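Proteasome accessory factor B/C (PafBC) (PDB 6SJ9) probably acts as a transcriptional regulator of the bacterial DNA damage response, combining winged helix-turn-helix DNA-binding parts with WYL domains. Local coordinates at residues A[490-495]-A[532-537]; A[507-512]-A[547-552]. All coordinates share one frame; numbering follows the deposited sequence.

Interaction 1 of 2, residues A[490-495]-A[532-537]; sequences QAFAAI and STWYFE
The indole NE1 of W534, whose ring takes the edge of F492, donates to the backbone carbonyl of S483 and, more weakly, to that of Q482. Tryptophan suits this place because its N-H is satisfied at one end while its six-membered ring offers a broad apolar face to helix 489-501. F492 meets that face edge-on, in a T-shaped pair with planes at 82° and centroids 5.0 Å apart. CE2 of F492 does the touching: it stands almost equally far from all six atoms of the benzo ring, nearest CZ3 of W534 at 3.8 Å. The F492 ring reaches across because CG lies anti to the backbone N (chi1 -177°), which carries it off the helix. Replacing W534 by alanine would remove ring and N-H, and is likely to leave the edge of F492 without an aromatic face and the S483 carbonyl without this donor.

One helical turn on, I495 makes a CH-pi contact. The extended branch drives CD1 of I495 straight over the F536 ring, 3.4 Å from the centroid, a tight fit. A slender aliphatic end suits this spot, since a single methyl can settle on the middle of a ring. L527 touches both F492 and F536, and L557 packs on I495, so the contact belongs to a larger apolar core. Between the two aromatics, the CB of Y535 points away from the helix, as expected in a strand. W534, Y535 and F536 probably correspond to the Trp-Tyr-Leu signature naming the WYL domain, with phenylalanine for leucine, here packed beneath the N-terminal helix of an Sm-like fold.

Interaction 2 of 2, residues A[507-512]-A[547-552]; sequences LRYFSL and RNFRLD
Y509 and R550 share the one hydrogen bond between the segments: the backbone N of R550 donates to OH of Y509 over 2.8 Å, nearly straight at 174°. Tyrosine fits because its long ring spans the gap between two strands that are not neighbours in the sheet, whose axes approach to 8.9 Å and cross at 67°. The first torsion of Y509 is extended relative to its main-chain N, which aims the phenol at strand 547-550.

Aromatic and apolar contacts lie beside this bond. F549 sets its edge against the Y509 face, the planes 77° apart; CD2 of F549 sits over the ring centre and comes within 3.8 Å of CZ of Y509. The F549 ring in turn receives a methyl from L507, a CH-pi contact with CD2 of L507 3.9 Å from the centroid. A branched leucine suits the place because one of its methyls can rest on the ring face.

Ionic bonding stays within 547-552. R550, bent at chi3, grips D552 side-on: NE of R550 reaches OD1 of D552 at 3.1 Å, and NH2 of R550 reaches OD2 of D552 at 2.8 Å. The carboxylate probably offsets the charge of this buried arginine.

A phenol serves both needs at once: its face accepts the hydrocarbon edge of F549, while its oxygen satisfies a main-chain N-H of R550 directed away from strand 533-540, so the contact is apolar with one polar bond buried inside it.

In the fold
The two contacts, with centres about 10 Å apart, are joined through the pairing of strands 533-540 and 545-550: N of F536 probably bonds to O of F549 at 2.9 Å, and N of L551 to O of W534 at 3.1 Å. Their side chains continue into one another, since F536 of interaction 1 meets the F549 ring of interaction 2 with planes at about 25°, on the face opposite I495. Helix 489-501 leads directly into strand 503-510, so both contacts tie the start of this WYL domain to its later strands. None of their residues binds the potassium ion, which is held by L16, T18, I81, K83 and S85.

Interaction 1 of 2, residues A[490-495]-A[532-537]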
loop_
_atom_site.group_PDB
_atom_site.type_symbol
_atom_site.label_atom_id
_atom_site.label_comp_id
_atom_site.label_asym_id
_atom_site.label_seq_id
_atom_site.Cartn_x
_atom_site.Cartn_y
_atom_site.Cartn_z
ATOM N N GLN A 490 -16.454 -0.490 29.032
ATOM C CA GLN A 490 -16.345 -1.658 29.888
ATOM C C GLN A 490 -15.376 -2.676 29.299
ATOM O O GLN A 490 -14.521 -3.224 30.002
ATOM C CB GLN A 490 -17.734 -2.301 30.071
ATOM C CG GLN A 490 -17.707 -3.619 30.823
ATOM C CD GLN A 490 -19.097 -4.114 31.228
ATOM O OE1 GLN A 490 -19.990 -3.323 31.551
ATOM N NE2 GLN A 490 -19.262 -5.434 31.272
ATOM N N ALA A 491 -15.502 -2.950 28.009
ATOM C CA ALA A 491 -14.565 -3.887 27.391
ATOM C C ALA A 491 -13.141 -3.300 27.335
ATOM O O ALA A 491 -12.144 -4.025 27.530
ATOM C CB ALA A 491 -15.085 -4.262 26.010
ATOM N N PHE A 492 -13.031 -1.984 27.106
ATOM C CA PHE A 492 -11.711 -1.336 27.091
ATOM C C PHE A 492 -11.006 -1.504 28.442
ATOM O O PHE A 492 -9.837 -1.882 28.492
ATOM C CB PHE A 492 -11.868 0.148 26.720
ATOM C CG PHE A 492 -10.581 0.894 26.599
ATOM C CD1 PHE A 492 -9.908 1.359 27.724
ATOM C CD2 PHE A 492 -10.047 1.155 25.348
ATOM C CE1 PHE A 492 -8.689 2.078 27.597
ATOM C CE2 PHE A 492 -8.851 1.860 25.209
ATOM C CZ PHE A 492 -8.167 2.336 26.336
ATOM N N ALA A 493 -11.733 -1.312 29.542
ATOM C CA ALA A 493 -11.135 -1.457 30.867
ATOM C C ALA A 493 -10.799 -2.923 31.185
ATOM O O ALA A 493 -9.756 -3.218 31.787
ATOM C CB ALA A 493 -12.093 -0.881 31.920
ATOM N N ALA A 494 -11.650 -3.861 30.777
ATOM C CA ALA A 494 -11.329 -5.265 31.070
ATOM C C ALA A 494 -10.099 -5.733 30.285
ATOM O O ALA A 494 -9.214 -6.415 30.830
ATOM C CB ALA A 494 -12.551 -6.138 30.785
ATOM N N ILE A 495 -9.987 -5.323 29.024
ATOM C CA ILE A 495 -8.788 -5.660 28.254
ATOM C C ILE A 495 -7.560 -5.006 28.869
ATOM O O ILE A 495 -6.507 -5.634 29.002
ATOM C CB ILE A 495 -8.964 -5.240 26.783
ATOM C CG1 ILE A 495 -10.028 -6.135 26.136
ATOM C CG2 ILE A 495 -7.619 -5.300 26.031
ATOM C CD1 ILE A 495 -10.423 -5.736 24.768
ATOM N N SER A 532 -9.954 6.252 14.182
ATOM C CA SER A 532 -10.993 6.410 15.202
ATOM C C SER A 532 -11.613 5.079 15.674
ATOM O O SER A 532 -12.682 5.085 16.290
ATOM C CB SER A 532 -12.100 7.336 14.696
ATOM O OG SER A 532 -11.545 8.596 14.369
ATOM N N THR A 533 -10.954 3.928 15.440
ATOM C CA THR A 533 -11.457 2.620 15.858
ATOM C C THR A 533 -10.510 1.915 16.816
ATOM O O THR A 533 -9.299 1.838 16.562
ATOM C CB THR A 533 -11.730 1.742 14.638
ATOM O OG1 THR A 533 -12.545 2.479 13.729
ATOM C CG2 THR A 533 -12.443 0.456 15.015
ATOM N N TRP A 534 -11.074 1.331 17.886
ATOM C CA TRP A 534 -10.256 0.569 18.820
ATOM C C TRP A 534 -10.192 -0.896 18.405
ATOM O O TRP A 534 -11.181 -1.498 17.996
ATOM C CB TRP A 534 -10.755 0.696 20.267
ATOM C CG TRP A 534 -10.321 1.990 20.867
ATOM C CD1 TRP A 534 -11.055 3.140 20.967
ATOM C CD2 TRP A 534 -9.013 2.297 21.354
ATOM N NE1 TRP A 534 -10.285 4.143 21.510
ATOM C CE2 TRP A 534 -9.031 3.647 21.774
ATOM C CE3 TRP A 534 -7.834 1.549 21.505
ATOM C CZ2 TRP A 534 -7.909 4.284 22.339
ATOM C CZ3 TRP A 534 -6.704 2.180 22.057
ATOM C CH2 TRP A 534 -6.759 3.565 22.455
ATOM N N TYR A 535 -9.016 -1.465 18.541
ATOM C CA TYR A 535 -8.789 -2.868 18.259
ATOM C C TYR A 535 -8.007 -3.475 19.407
ATOM O O TYR A 535 -7.312 -2.771 20.153
ATOM C CB TYR A 535 -7.959 -3.085 16.981
ATOM C CG TYR A 535 -8.534 -2.522 15.700
ATOM C CD1 TYR A 535 -8.393 -1.158 15.375
ATOM C CD2 TYR A 535 -9.155 -3.357 14.789
ATOM C CE1 TYR A 535 -8.904 -0.662 14.180
ATOM C CE2 TYR A 535 -9.664 -2.890 13.618
ATOM C CZ TYR A 535 -9.518 -1.528 13.311
ATOM O OH TYR A 535 -10.036 -1.066 12.138
ATOM N N PHE A 536 -8.108 -4.792 19.576
ATOM C CA PHE A 536 -7.131 -5.413 20.462
ATOM C C PHE A 536 -6.556 -6.644 19.780
ATOM O O PHE A 536 -7.285 -7.459 19.207
ATOM C CB PHE A 536 -7.667 -5.761 21.846
ATOM C CG PHE A 536 -8.806 -6.733 21.859
ATOM C CD1 PHE A 536 -10.086 -6.349 21.479
ATOM C CD2 PHE A 536 -8.619 -7.985 22.380
ATOM C CE1 PHE A 536 -11.135 -7.235 21.528
ATOM C CE2 PHE A 536 -9.667 -8.872 22.448
ATOM C CZ PHE A 536 -10.914 -8.503 22.026
ATOM N N GLU A 537 -5.256 -6.739 19.828
ATOM C CA GLU A 537 -4.515 -7.902 19.389
ATOM C C GLU A 537 -4.488 -8.937 20.522
ATOM O O GLU A 537 -4.292 -8.591 21.699
ATOM C CB GLU A 537 -3.085 -7.494 19.042
ATOM C CG GLU A 537 -2.270 -8.627 18.543
ATOM C CD GLU A 537 -0.760 -8.274 18.568
ATOM O OE1 GLU A 537 -0.101 -8.444 17.520
ATOM O OE2 GLU A 537 -0.238 -7.798 19.624
#

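Interaction 2 of 2, residues A[507-512]-A[547-552]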
loop_
_atom_site.group_PDB
_atom_site.type_symbol
_atom_site.label_atom_id
_atom_site.label_comp_id
_atom_site.label_asym_id
_atom_site.label_seq_id
_atom_site.Cartn_x
_atom_site.Cartn_y
_atom_site.Cartn_z
ATOM N N LEU A 507 -13.763 -14.517 25.638
ATOM C CA LEU A 507 -14.305 -13.524 24.724
ATOM C C LEU A 507 -15.498 -14.116 23.982
ATOM O O LEU A 507 -15.433 -15.244 23.458
ATOM C CB LEU A 507 -13.235 -13.075 23.723
ATOM C CG LEU A 507 -13.776 -12.387 22.483
ATOM C CD1 LEU A 507 -14.397 -10.997 22.839
ATOM C CD2 LEU A 507 -12.599 -12.299 21.469
ATOM N N ARG A 508 -16.581 -13.371 23.962
ATOM C CA ARG A 508 -17.730 -13.624 23.096
ATOM C C ARG A 508 -17.746 -12.529 22.039
ATOM O O ARG A 508 -17.861 -11.353 22.369
ATOM C CB ARG A 508 -19.027 -13.652 23.886
ATOM C CG ARG A 508 -19.158 -14.992 24.663
ATOM C CD ARG A 508 -20.411 -14.904 25.467
ATOM N NE ARG A 508 -20.526 -15.985 26.398
ATOM C CZ ARG A 508 -21.351 -15.926 27.436
ATOM N NH1 ARG A 508 -22.078 -14.819 27.618
ATOM N NH2 ARG A 508 -21.451 -16.956 28.274
ATOM N N TYR A 509 -17.521 -12.900 20.790
ATOM C CA TYR A 509 -17.262 -11.933 19.732
ATOM C C TYR A 509 -18.419 -12.026 18.749
ATOM O O TYR A 509 -18.688 -13.108 18.250
ATOM C CB TYR A 509 -15.936 -12.258 19.058
ATOM C CG TYR A 509 -15.401 -11.187 18.143
ATOM C CD1 TYR A 509 -15.069 -9.938 18.639
ATOM C CD2 TYR A 509 -15.163 -11.446 16.790
ATOM C CE1 TYR A 509 -14.542 -8.924 17.829
ATOM C CE2 TYR A 509 -14.655 -10.412 15.946
ATOM C CZ TYR A 509 -14.347 -9.160 16.486
ATOM O OH TYR A 509 -13.789 -8.141 15.713
ATOM N N PHE A 510 -19.099 -10.898 18.483
ATOM C CA PHE A 510 -20.176 -10.860 17.491
ATOM C C PHE A 510 -19.663 -11.201 16.092
ATOM O O PHE A 510 -18.583 -10.794 15.687
ATOM C CB PHE A 510 -20.828 -9.475 17.423
ATOM C CG PHE A 510 -21.769 -9.183 18.544
ATOM C CD1 PHE A 510 -22.903 -9.915 18.717
ATOM C CD2 PHE A 510 -21.515 -8.108 19.397
ATOM C CE1 PHE A 510 -23.749 -9.648 19.745
ATOM C CE2 PHE A 510 -22.356 -7.810 20.398
ATOM C CZ PHE A 510 -23.483 -8.589 20.583
ATOM N N SER A 511 -20.459 -11.940 15.347
ATOM C CA SER A 511 -20.219 -12.089 13.925
ATOM C C SER A 511 -20.483 -10.759 13.205
ATOM O O SER A 511 -20.991 -9.794 13.783
ATOM C CB SER A 511 -21.128 -13.160 13.359
ATOM O OG SER A 511 -22.443 -12.641 13.505
ATOM N N LEU A 512 -20.154 -10.717 11.913
ATOM C CA LEU A 512 -20.317 -9.467 11.171
ATOM C C LEU A 512 -21.746 -8.930 11.269
ATOM O O LEU A 512 -21.952 -7.764 11.612
ATOM C CB LEU A 512 -19.914 -9.666 9.707
ATOM C CG LEU A 512 -19.914 -8.414 8.821
ATOM C CD1 LEU A 512 -19.224 -7.221 9.513
ATOM C CD2 LEU A 512 -19.203 -8.732 7.512
ATOM N N ARG A 547 -4.856 -12.948 16.557
ATOM C CA ARG A 547 -5.850 -12.266 15.756
ATOM C C ARG A 547 -6.008 -10.855 16.284
ATOM O O ARG A 547 -5.590 -10.550 17.408
ATOM C CB ARG A 547 -7.208 -12.987 15.800
ATOM C CG ARG A 547 -7.169 -14.429 15.267
ATOM C CD ARG A 547 -7.127 -14.391 13.749
ATOM N NE ARG A 547 -7.161 -15.702 13.099
ATOM C CZ ARG A 547 -6.150 -16.570 13.047
ATOM N NH1 ARG A 547 -4.973 -16.321 13.630
ATOM N NH2 ARG A 547 -6.324 -17.719 12.407
ATOM N N ASN A 548 -6.652 -10.002 15.476
ATOM C CA ASN A 548 -6.929 -8.620 15.836
ATOM C C ASN A 548 -8.414 -8.429 15.752
ATOM O O ASN A 548 -8.990 -8.588 14.678
ATOM C CB ASN A 548 -6.183 -7.637 14.905
ATOM C CG ASN A 548 -4.727 -7.657 15.191
ATOM O OD1 ASN A 548 -4.265 -6.877 16.016
ATOM N ND2 ASN A 548 -4.002 -8.614 14.629
ATOM N N PHE A 549 -9.018 -8.091 16.886
ATOM C CA PHE A 549 -10.458 -7.987 17.030
ATOM C C PHE A 549 -10.860 -6.522 17.157
ATOM O O PHE A 549 -10.092 -5.689 17.656
ATOM C CB PHE A 549 -10.908 -8.750 18.300
ATOM C CG PHE A 549 -10.557 -10.273 18.302
ATOM C CD1 PHE A 549 -9.392 -10.735 18.889
ATOM C CD2 PHE A 549 -11.443 -11.202 17.794
ATOM C CE1 PHE A 549 -9.101 -12.131 18.944
ATOM C CE2 PHE A 549 -11.166 -12.598 17.820
ATOM C CZ PHE A 549 -9.997 -13.055 18.376
ATOM N N ARG A 550 -12.092 -6.234 16.774
ATOM C CA ARG A 550 -12.673 -4.907 16.923
ATOM C C ARG A 550 -13.345 -4.808 18.282
ATOM O O ARG A 550 -14.203 -5.638 18.607
ATOM C CB ARG A 550 -13.708 -4.622 15.826
ATOM C CG ARG A 550 -13.121 -4.485 14.397
ATOM C CD ARG A 550 -14.206 -4.205 13.352
ATOM N NE ARG A 550 -15.017 -3.004 13.643
ATOM C CZ ARG A 550 -14.742 -1.776 13.175
ATOM N NH1 ARG A 550 -13.689 -1.581 12.376
ATOM N NH2 ARG A 550 -15.526 -0.732 13.501
ATOM N N LEU A 551 -12.964 -3.791 19.057
ATOM C CA LEU A 551 -13.587 -3.580 20.357
ATOM C C LEU A 551 -15.097 -3.464 20.217
ATOM O O LEU A 551 -15.862 -3.991 21.052
ATOM C CB LEU A 551 -13.010 -2.328 21.017
ATOM C CG LEU A 551 -13.263 -2.204 22.521
ATOM C CD1 LEU A 551 -12.589 -3.334 23.213
ATOM C CD2 LEU A 551 -12.643 -0.926 23.024
ATOM N N ASP A 552 -15.559 -2.799 19.152
ATOM C CA ASP A 552 -16.987 -2.568 19.056
ATOM C C ASP A 552 -17.691 -3.801 18.591
ATOM O O ASP A 552 -18.891 -3.721 18.339
ATOM C CB ASP A 552 -17.338 -1.374 18.118
ATOM C CG ASP A 552 -16.998 -1.606 16.627
ATOM O OD1 ASP A 552 -16.786 -2.748 16.147
ATOM O OD2 ASP A 552 -16.965 -0.590 15.888
#